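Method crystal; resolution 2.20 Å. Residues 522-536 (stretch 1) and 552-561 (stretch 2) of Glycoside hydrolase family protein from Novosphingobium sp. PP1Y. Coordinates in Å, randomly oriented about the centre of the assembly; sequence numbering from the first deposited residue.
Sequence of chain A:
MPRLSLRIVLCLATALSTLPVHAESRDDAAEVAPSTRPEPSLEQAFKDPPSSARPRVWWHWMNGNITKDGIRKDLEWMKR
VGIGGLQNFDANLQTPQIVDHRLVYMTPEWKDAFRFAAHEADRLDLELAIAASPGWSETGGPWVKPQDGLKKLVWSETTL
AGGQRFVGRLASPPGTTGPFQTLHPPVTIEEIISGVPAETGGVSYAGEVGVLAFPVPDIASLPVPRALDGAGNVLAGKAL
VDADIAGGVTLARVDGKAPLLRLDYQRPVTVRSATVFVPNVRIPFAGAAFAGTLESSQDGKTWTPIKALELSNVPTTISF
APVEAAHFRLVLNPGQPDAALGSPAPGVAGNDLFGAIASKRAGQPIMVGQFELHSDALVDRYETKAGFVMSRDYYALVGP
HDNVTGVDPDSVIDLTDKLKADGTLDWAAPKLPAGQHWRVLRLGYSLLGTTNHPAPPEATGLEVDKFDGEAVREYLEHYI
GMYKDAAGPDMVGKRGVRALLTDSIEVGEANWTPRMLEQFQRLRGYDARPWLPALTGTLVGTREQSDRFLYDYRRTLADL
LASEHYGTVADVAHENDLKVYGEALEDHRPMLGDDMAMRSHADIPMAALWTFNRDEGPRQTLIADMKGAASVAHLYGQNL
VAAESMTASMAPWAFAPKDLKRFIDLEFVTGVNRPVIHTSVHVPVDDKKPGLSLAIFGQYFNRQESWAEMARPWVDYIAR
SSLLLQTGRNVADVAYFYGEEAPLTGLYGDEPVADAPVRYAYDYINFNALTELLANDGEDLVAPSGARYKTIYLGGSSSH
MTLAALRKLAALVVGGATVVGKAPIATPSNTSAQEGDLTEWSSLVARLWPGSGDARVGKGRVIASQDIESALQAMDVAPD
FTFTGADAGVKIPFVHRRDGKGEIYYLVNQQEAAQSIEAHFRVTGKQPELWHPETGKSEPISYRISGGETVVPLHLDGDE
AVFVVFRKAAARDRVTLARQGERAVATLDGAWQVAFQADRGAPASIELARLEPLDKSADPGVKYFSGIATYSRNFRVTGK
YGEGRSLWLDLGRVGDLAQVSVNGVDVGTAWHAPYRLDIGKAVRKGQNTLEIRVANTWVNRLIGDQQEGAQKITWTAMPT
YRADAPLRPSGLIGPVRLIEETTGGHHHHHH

Stretch 1 (522-536) RLRGYDARPWLPALT
Stretch 2, residues 552-561: DYRRTLADLL

Residues 552-561 form continuous α-helix within a longer helix, with i to i+4 bonds running from Thr556 N to Asp552 O (3.0 Å) through Leu561 N to Leu557 O (2.9 Å). Stretch 1 enters as the last turn of another helix, Arg522 to Arg524, and leaves it at Gly525, whose positive phi (84°, psi 9°) would press a β-carbon against the preceding carbonyl. Tyr526 is extended (-149°/164°), and residues 528-535 return to helical angles without regular bonding. The CA atoms of Leu523 and Thr556, and likewise those of Arg524 and Asp552, lie 6.8 Å apart, and 523 Å² is buried. One residue forward in stretch 1 thus moves four back in stretch 2, in opposite senses.

Arg524 is the central knob, seated among Asp552, Arg555, Thr556 and Asp559. With chi1 and chi2 both m and chi3 p, the Arg524 side chain crosses the helix obliquely, and Arg524 CD lies 3.4 Å from Asp552 O. Arg524 NH1 donates to Thr556 OG1 (3.0 Å) and to Asp559 OD2 (2.8 Å); Arg524 NH2 also donates to Asp559 OD2 (2.9 Å), so one carboxylate oxygen accepts from both nitrogens, as part of a salt bridge. Thr556 (m) passes its own OG1 proton to Asp552 O at 2.9 Å, leaving the oxygen free to accept from Arg524. Arg555, extended with chi1 to chi3 all t, lays CG over one face of the Arg524 guanidinium, although its NE is 3.7 Å from Arg524 NH2, a like-charge approach.

Beyond the glycine, Tyr526 (p) donates its OH to Asp552 OD2 in a very short 2.5 Å hydrogen bond. Leu523 (m, t) places CD1 3.7 Å from Asp559 CB and 4.0 Å from Leu560 CD2, while Leu535 (m, t) sets CD2 over the Tyr553 (t) ring face, 3.8 Å from its centroid, in a CH-π contact.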

ATOM      1  N   ARG A 522      18.275 -23.594  -4.691  1.00 29.33           N
ATOM      2  CA  ARG A 522      18.811 -22.716  -5.722  1.00 27.67           C
ATOM      3  C   ARG A 522      18.996 -21.295  -5.193  1.00 32.61           C
ATOM      4  O   ARG A 522      19.963 -20.616  -5.552  1.00 31.89           O
ATOM      5  CB  ARG A 522      17.896 -22.718  -6.948  1.00 29.31           C
ATOM      6  CG  ARG A 522      18.077 -21.485  -7.884  1.00 29.53           C
ATOM      7  CD  ARG A 522      17.047 -21.475  -9.020  1.00 34.89           C
ATOM      8  NE  ARG A 522      15.712 -21.042  -8.577  1.00 37.60           N
ATOM      9  CZ  ARG A 522      15.318 -19.771  -8.497  1.00 40.03           C
ATOM     10  NH1 ARG A 522      16.160 -18.787  -8.809  1.00 33.04           N
ATOM     11  NH2 ARG A 522      14.089 -19.479  -8.079  1.00 34.00           N
ATOM     12  N   LEU A 523      18.088 -20.833  -4.323  1.00 35.22           N
ATOM     13  CA  LEU A 523      18.138 -19.441  -3.882  1.00 32.63           C
ATOM     14  C   LEU A 523      18.988 -19.238  -2.640  1.00 29.20           C
ATOM     15  O   LEU A 523      19.574 -18.165  -2.485  1.00 34.03           O
ATOM     16  CB  LEU A 523      16.718 -18.903  -3.620  1.00 27.18           C
ATOM     17  CG  LEU A 523      15.807 -18.649  -4.826  1.00 29.09           C
ATOM     18  CD1 LEU A 523      14.314 -18.610  -4.439  1.00 23.40           C
ATOM     19  CD2 LEU A 523      16.188 -17.329  -5.494  1.00 29.25           C
ATOM     20  N   ARG A 524      19.031 -20.209  -1.727  1.00 30.19           N
ATOM     21  CA  ARG A 524      19.782 -20.048  -0.486  1.00 26.21           C
ATOM     22  C   ARG A 524      21.111 -20.792  -0.491  1.00 27.30           C
ATOM     23  O   ARG A 524      21.945 -20.547   0.389  1.00 28.90           O
ATOM     24  CB  ARG A 524      18.951 -20.528   0.711  1.00 25.74           C
ATOM     25  CG  ARG A 524      17.503 -19.977   0.744  1.00 25.16           C
ATOM     26  CD  ARG A 524      17.457 -18.593   1.361  1.00 24.39           C
ATOM     27  NE  ARG A 524      17.897 -17.538   0.450  1.00 26.48           N
ATOM     28  CZ  ARG A 524      17.080 -16.900  -0.388  1.00 32.72           C
ATOM     29  NH1 ARG A 524      15.791 -17.241  -0.434  1.00 21.06           N
ATOM     30  NH2 ARG A 524      17.542 -15.927  -1.178  1.00 26.34           N
ATOM     31  N   GLY A 525      21.313 -21.721  -1.419  1.00 28.34           N
ATOM     32  CA  GLY A 525      22.585 -22.404  -1.541  1.00 29.63           C
ATOM     33  C   GLY A 525      22.802 -23.602  -0.643  1.00 34.89           C
ATOM     34  O   GLY A 525      23.935 -24.081  -0.571  1.00 41.18           O
ATOM     35  N   TYR A 526      21.782 -24.083   0.070  1.00 32.45           N
ATOM     36  CA  TYR A 526      21.946 -25.292   0.872  1.00 31.41           C
ATOM     37  C   TYR A 526      20.625 -26.049   0.945  1.00 35.13           C
ATOM     38  O   TYR A 526      19.559 -25.512   0.637  1.00 39.84           O
ATOM     39  CB  TYR A 526      22.467 -24.992   2.294  1.00 26.94           C
ATOM     40  CG  TYR A 526      21.545 -24.176   3.215  1.00 27.16           C
ATOM     41  CD1 TYR A 526      21.466 -22.792   3.110  1.00 29.07           C
ATOM     42  CD2 TYR A 526      20.791 -24.798   4.220  1.00 32.25           C
ATOM     43  CE1 TYR A 526      20.637 -22.038   3.962  1.00 31.47           C
ATOM     44  CE2 TYR A 526      19.961 -24.051   5.085  1.00 31.11           C
ATOM     45  CZ  TYR A 526      19.896 -22.681   4.944  1.00 34.25           C
ATOM     46  OH  TYR A 526      19.081 -21.951   5.800  1.00 34.64           O
ATOM     47  N   ASP A 527      20.722 -27.313   1.357  1.00 29.52           N
ATOM     48  CA  ASP A 527      19.592 -28.238   1.401  1.00 33.54           C
ATOM     49  C   ASP A 527      18.710 -27.951   2.619  1.00 31.86           C
ATOM     50  O   ASP A 527      19.175 -28.023   3.760  1.00 37.19           O
ATOM     51  CB  ASP A 527      20.141 -29.665   1.443  1.00 31.63           C
ATOM     52  CG  ASP A 527      19.066 -30.726   1.246  1.00 39.22           C
ATOM     53  OD1 ASP A 527      17.858 -30.402   1.254  1.00 39.20           O
ATOM     54  OD2 ASP A 527      19.449 -31.907   1.092  1.00 46.28           O
ATOM     55  N   ALA A 528      17.433 -27.641   2.389  1.00 31.57           N
ATOM     56  CA  ALA A 528      16.528 -27.379   3.508  1.00 29.68           C
ATOM     57  C   ALA A 528      16.073 -28.644   4.234  1.00 36.36           C
ATOM     58  O   ALA A 528      15.593 -28.538   5.368  1.00 37.47           O
ATOM     59  CB  ALA A 528      15.294 -26.605   3.036  1.00 26.49           C
ATOM     60  N   ARG A 529      16.242 -29.831   3.642  1.00 32.65           N
ATOM     61  CA  ARG A 529      15.654 -31.049   4.207  1.00 37.14           C
ATOM     62  C   ARG A 529      16.025 -31.307   5.663  1.00 38.97           C
ATOM     63  O   ARG A 529      15.117 -31.604   6.458  1.00 38.56           O
ATOM     64  CB  ARG A 529      16.011 -32.255   3.327  1.00 36.83           C
ATOM     65  CG  ARG A 529      14.948 -32.517   2.268  1.00 51.23           C
ATOM     66  CD  ARG A 529      15.550 -32.950   0.927  1.00 60.74           C
ATOM     67  NE  ARG A 529      15.883 -34.366   0.880  1.00 68.67           N
ATOM     68  CZ  ARG A 529      17.119 -34.845   0.751  1.00 73.02           C
ATOM     69  NH1 ARG A 529      18.150 -34.012   0.650  1.00 65.82           N
ATOM     70  NH2 ARG A 529      17.323 -36.160   0.718  1.00 69.65           N
ATOM     71  N   PRO A 530      17.288 -31.210   6.087  1.00 34.39           N
ATOM     72  CA  PRO A 530      17.590 -31.482   7.500  1.00 35.81           C
ATOM     73  C   PRO A 530      16.969 -30.469   8.445  1.00 39.07           C
ATOM     74  O   PRO A 530      16.841 -30.753   9.648  1.00 36.03           O
ATOM     75  CB  PRO A 530      19.124 -31.432   7.553  1.00 34.22           C
ATOM     76  CG  PRO A 530      19.573 -31.635   6.146  1.00 35.05           C
ATOM     77  CD  PRO A 530      18.517 -30.933   5.326  1.00 33.19           C
ATOM     78  N   TRP A 531      16.570 -29.304   7.936  1.00 36.36           N
ATOM     79  CA  TRP A 531      16.039 -28.226   8.755  1.00 40.32           C
ATOM     80  C   TRP A 531      14.517 -28.182   8.788  1.00 38.06           C
ATOM     81  O   TRP A 531      13.954 -27.528   9.677  1.00 34.95           O
ATOM     82  CB  TRP A 531      16.590 -26.887   8.259  1.00 36.23           C
ATOM     83  CG  TRP A 531      18.082 -26.863   8.316  1.00 33.87           C
ATOM     84  CD1 TRP A 531      18.948 -27.212   7.314  1.00 29.85           C
ATOM     85  CD2 TRP A 531      18.894 -26.493   9.440  1.00 35.41           C
ATOM     86  NE1 TRP A 531      20.247 -27.072   7.744  1.00 31.51           N
ATOM     87  CE2 TRP A 531      20.243 -26.637   9.044  1.00 35.52           C
ATOM     88  CE3 TRP A 531      18.611 -26.044  10.738  1.00 34.17           C
ATOM     89  CZ2 TRP A 531      21.309 -26.351   9.901  1.00 38.01           C
ATOM     90  CZ3 TRP A 531      19.666 -25.754  11.588  1.00 38.79           C
ATOM     91  CH2 TRP A 531      21.002 -25.917  11.167  1.00 43.62           C
ATOM     92  N   LEU A 532      13.842 -28.884   7.877  1.00 35.78           N
ATOM     93  CA  LEU A 532      12.380 -28.886   7.866  1.00 35.88           C
ATOM     94  C   LEU A 532      11.739 -29.113   9.233  1.00 36.49           C
ATOM     95  O   LEU A 532      10.695 -28.491   9.491  1.00 34.75           O
ATOM     96  CB  LEU A 532      11.862 -29.933   6.870  1.00 33.81           C
ATOM     97  CG  LEU A 532      12.274 -29.697   5.417  1.00 35.62           C
ATOM     98  CD1 LEU A 532      11.668 -30.746   4.511  1.00 36.69           C
ATOM     99  CD2 LEU A 532      11.880 -28.303   4.960  1.00 31.50           C
ATOM    100  N   PRO A 533      12.277 -29.949  10.140  1.00 33.12           N
ATOM    101  CA  PRO A 533      11.591 -30.129  11.431  1.00 30.65           C
ATOM    102  C   PRO A 533      11.401 -28.841  12.204  1.00 36.32           C
ATOM    103  O   PRO A 533      10.464 -28.749  13.006  1.00 41.58           O
ATOM    104  CB  PRO A 533      12.505 -31.112  12.174  1.00 31.73           C
ATOM    105  CG  PRO A 533      13.154 -31.888  11.095  1.00 33.82           C
ATOM    106  CD  PRO A 533      13.416 -30.881  10.016  1.00 31.89           C
ATOM    107  N   ALA A 534      12.253 -27.838  11.976  1.00 31.53           N
ATOM    108  CA  ALA A 534      12.065 -26.536  12.609  1.00 31.78           C
ATOM    109  C   ALA A 534      10.743 -25.900  12.214  1.00 34.80           C
ATOM    110  O   ALA A 534      10.148 -25.159  13.005  1.00 36.72           O
ATOM    111  CB  ALA A 534      13.223 -25.605  12.243  1.00 36.60           C
ATOM    112  N   LEU A 535      10.283 -26.145  10.988  1.00 37.03           N
ATOM    113  CA  LEU A 535       8.998 -25.610  10.546  1.00 35.45           C
ATOM    114  C   LEU A 535       7.837 -26.172  11.351  1.00 39.51           C
ATOM    115  O   LEU A 535       6.738 -25.600  11.319  1.00 34.80           O
ATOM    116  CB  LEU A 535       8.771 -25.929   9.068  1.00 34.16           C
ATOM    117  CG  LEU A 535       9.730 -25.295   8.075  1.00 31.91           C
ATOM    118  CD1 LEU A 535       9.675 -26.035   6.759  1.00 30.73           C
ATOM    119  CD2 LEU A 535       9.342 -23.828   7.886  1.00 30.56           C
ATOM    120  N   THR A 536       8.048 -27.284  12.060  1.00 35.63           N
ATOM    121  CA  THR A 536       7.013 -27.903  12.873  1.00 40.19           C
ATOM    122  C   THR A 536       7.253 -27.733  14.367  1.00 43.88           C
ATOM    123  O   THR A 536       6.516 -28.318  15.163  1.00 39.80           O
ATOM    124  CB  THR A 536       6.903 -29.395  12.553  1.00 32.86           C
ATOM    125  OG1 THR A 536       8.020 -30.079  13.129  1.00 36.14           O
ATOM    126  CG2 THR A 536       6.906 -29.620  11.055  1.00 31.66           C
ATOM    127  N   ASP A 552      15.682 -17.951   6.245  1.00 25.97           N
ATOM    128  CA  ASP A 552      15.956 -18.374   4.872  1.00 24.53           C
ATOM    129  C   ASP A 552      14.714 -18.959   4.214  1.00 27.43           C
ATOM    130  O   ASP A 552      14.496 -18.789   3.007  1.00 26.50           O
ATOM    131  CB  ASP A 552      17.094 -19.412   4.855  1.00 22.95           C
ATOM    132  CG  ASP A 552      18.456 -18.789   5.119  1.00 34.88           C
ATOM    133  OD1 ASP A 552      18.586 -17.563   4.885  1.00 29.71           O
ATOM    134  OD2 ASP A 552      19.388 -19.516   5.551  1.00 29.86           O
ATOM    135  N   TYR A 553      13.901 -19.675   4.989  1.00 27.03           N
ATOM    136  CA  TYR A 553      12.683 -20.246   4.431  1.00 28.21           C
ATOM    137  C   TYR A 553      11.688 -19.149   4.090  1.00 28.58           C
ATOM    138  O   TYR A 553      11.146 -19.116   2.981  1.00 27.90           O
ATOM    139  CB  TYR A 553      12.091 -21.259   5.412  1.00 32.05           C
ATOM    140  CG  TYR A 553      11.023 -22.135   4.813  1.00 32.96           C
ATOM    141  CD1 TYR A 553      11.354 -23.336   4.193  1.00 31.37           C
ATOM    142  CD2 TYR A 553       9.685 -21.762   4.861  1.00 31.56           C
ATOM    143  CE1 TYR A 553      10.380 -24.144   3.649  1.00 31.22           C
ATOM    144  CE2 TYR A 553       8.698 -22.558   4.307  1.00 30.71           C
ATOM    145  CZ  TYR A 553       9.056 -23.757   3.705  1.00 33.46           C
ATOM    146  OH  TYR A 553       8.092 -24.566   3.153  1.00 32.67           O
ATOM    147  N   ARG A 554      11.466 -18.217   5.022  1.00 24.15           N
ATOM    148  CA  ARG A 554      10.600 -17.078   4.738  1.00 23.80           C
ATOM    149  C   ARG A 554      11.122 -16.293   3.552  1.00 30.15           C
ATOM    150  O   ARG A 554      10.342 -15.818   2.720  1.00 34.36           O
ATOM    151  CB  ARG A 554      10.480 -16.175   5.971  1.00 24.34           C
ATOM    152  CG  ARG A 554       9.726 -16.831   7.143  1.00 27.84           C
ATOM    153  CD  ARG A 554       9.361 -15.793   8.199  1.00 32.07           C
ATOM    154  NE  ARG A 554      10.538 -15.034   8.599  1.00 31.14           N
ATOM    155  CZ  ARG A 554      11.425 -15.451   9.497  1.00 30.97           C
ATOM    156  NH1 ARG A 554      11.266 -16.619  10.109  1.00 26.76           N
ATOM    157  NH2 ARG A 554      12.467 -14.695   9.791  1.00 30.92           N
ATOM    158  N   ARG A 555      12.449 -16.176   3.436  1.00 25.91           N
ATOM    159  CA  ARG A 555      13.006 -15.384   2.345  1.00 23.57           C
ATOM    160  C   ARG A 555      12.781 -16.068   1.006  1.00 22.14           C
ATOM    161  O   ARG A 555      12.558 -15.405  -0.019  1.00 24.11           O
ATOM    162  CB  ARG A 555      14.491 -15.134   2.589  1.00 25.76           C
ATOM    163  CG  ARG A 555      15.147 -14.324   1.484  1.00 27.35           C
ATOM    164  CD  ARG A 555      16.412 -13.661   1.975  1.00 28.22           C
ATOM    165  NE  ARG A 555      17.077 -12.911   0.914  1.00 26.26           N
ATOM    166  CZ  ARG A 555      18.069 -12.053   1.124  1.00 26.67           C
ATOM    167  NH1 ARG A 555      18.492 -11.830   2.363  1.00 28.20           N
ATOM    168  NH2 ARG A 555      18.618 -11.406   0.101  1.00 27.22           N
ATOM    169  N   THR A 556      12.819 -17.390   0.989  1.00 23.56           N
ATOM    170  CA  THR A 556      12.542 -18.089  -0.257  1.00 22.50           C
ATOM    171  C   THR A 556      11.100 -17.876  -0.696  1.00 24.24           C
ATOM    172  O   THR A 556      10.825 -17.703  -1.890  1.00 23.85           O
ATOM    173  CB  THR A 556      12.855 -19.573  -0.078  1.00 29.07           C
ATOM    174  OG1 THR A 556      14.242 -19.721   0.270  1.00 25.96           O
ATOM    175  CG2 THR A 556      12.570 -20.345  -1.358  1.00 29.20           C
ATOM    176  N   LEU A 557      10.165 -17.886   0.251  1.00 26.35           N
ATOM    177  CA  LEU A 557       8.773 -17.631  -0.103  1.00 28.98           C
ATOM    178  C   LEU A 557       8.627 -16.224  -0.679  1.00 28.41           C
ATOM    179  O   LEU A 557       7.969 -16.023  -1.705  1.00 28.75           O
ATOM    180  CB  LEU A 557       7.881 -17.811   1.128  1.00 28.54           C
ATOM    181  CG  LEU A 557       7.819 -19.188   1.797  1.00 24.54           C
ATOM    182  CD1 LEU A 557       7.107 -19.119   3.140  1.00 26.88           C
ATOM    183  CD2 LEU A 557       7.089 -20.167   0.873  1.00 20.60           C
ATOM    184  N   ALA A 558       9.275 -15.240  -0.037  1.00 23.66           N
ATOM    185  CA  ALA A 558       9.231 -13.871  -0.548  1.00 22.88           C
ATOM    186  C   ALA A 558       9.838 -13.791  -1.939  1.00 26.25           C
ATOM    187  O   ALA A 558       9.284 -13.129  -2.818  1.00 25.94           O
ATOM    188  CB  ALA A 558       9.948 -12.925   0.412  1.00 21.11           C
ATOM    189  N   ASP A 559      10.962 -14.488  -2.166  1.00 26.83           N
ATOM    190  CA  ASP A 559      11.575 -14.503  -3.495  1.00 24.61           C
ATOM    191  C   ASP A 559      10.618 -15.074  -4.533  1.00 24.87           C
ATOM    192  O   ASP A 559      10.521 -14.571  -5.659  1.00 27.41           O
ATOM    193  CB  ASP A 559      12.871 -15.330  -3.481  1.00 26.25           C
ATOM    194  CG  ASP A 559      14.031 -14.632  -2.750  1.00 27.39           C
ATOM    195  OD1 ASP A 559      14.016 -13.379  -2.612  1.00 30.37           O
ATOM    196  OD2 ASP A 559      14.958 -15.357  -2.323  1.00 32.40           O
ATOM    197  N   LEU A 560       9.928 -16.160  -4.184  1.00 21.62           N
ATOM    198  CA  LEU A 560       9.076 -16.818  -5.168  1.00 26.46           C
ATOM    199  C   LEU A 560       7.815 -16.001  -5.445  1.00 25.73           C
ATOM    200  O   LEU A 560       7.344 -15.950  -6.583  1.00 23.99           O
ATOM    201  CB  LEU A 560       8.745 -18.241  -4.707  1.00 23.50           C
ATOM    202  CG  LEU A 560       9.936 -19.218  -4.559  1.00 23.87           C
ATOM    203  CD1 LEU A 560       9.500 -20.543  -3.956  1.00 25.22           C
ATOM    204  CD2 LEU A 560      10.641 -19.460  -5.885  1.00 22.64           C
ATOM    205  N   LEU A 561       7.277 -15.328  -4.426  1.00 21.10           N
ATOM    206  CA  LEU A 561       6.156 -14.414  -4.656  1.00 21.78           C
ATOM    207  C   LEU A 561       6.500 -13.423  -5.764  1.00 24.37           C
ATOM    208  O   LEU A 561       5.762 -13.279  -6.744  1.00 28.85           O
ATOM    209  CB  LEU A 561       5.810 -13.671  -3.362  1.00 23.71           C
ATOM    210  CG  LEU A 561       4.640 -12.717  -3.512  1.00 23.49           C
ATOM    211  CD1 LEU A 561       3.348 -13.491  -3.819  1.00 20.71           C
ATOM    212  CD2 LEU A 561       4.449 -11.879  -2.228  1.00 19.37           C
TER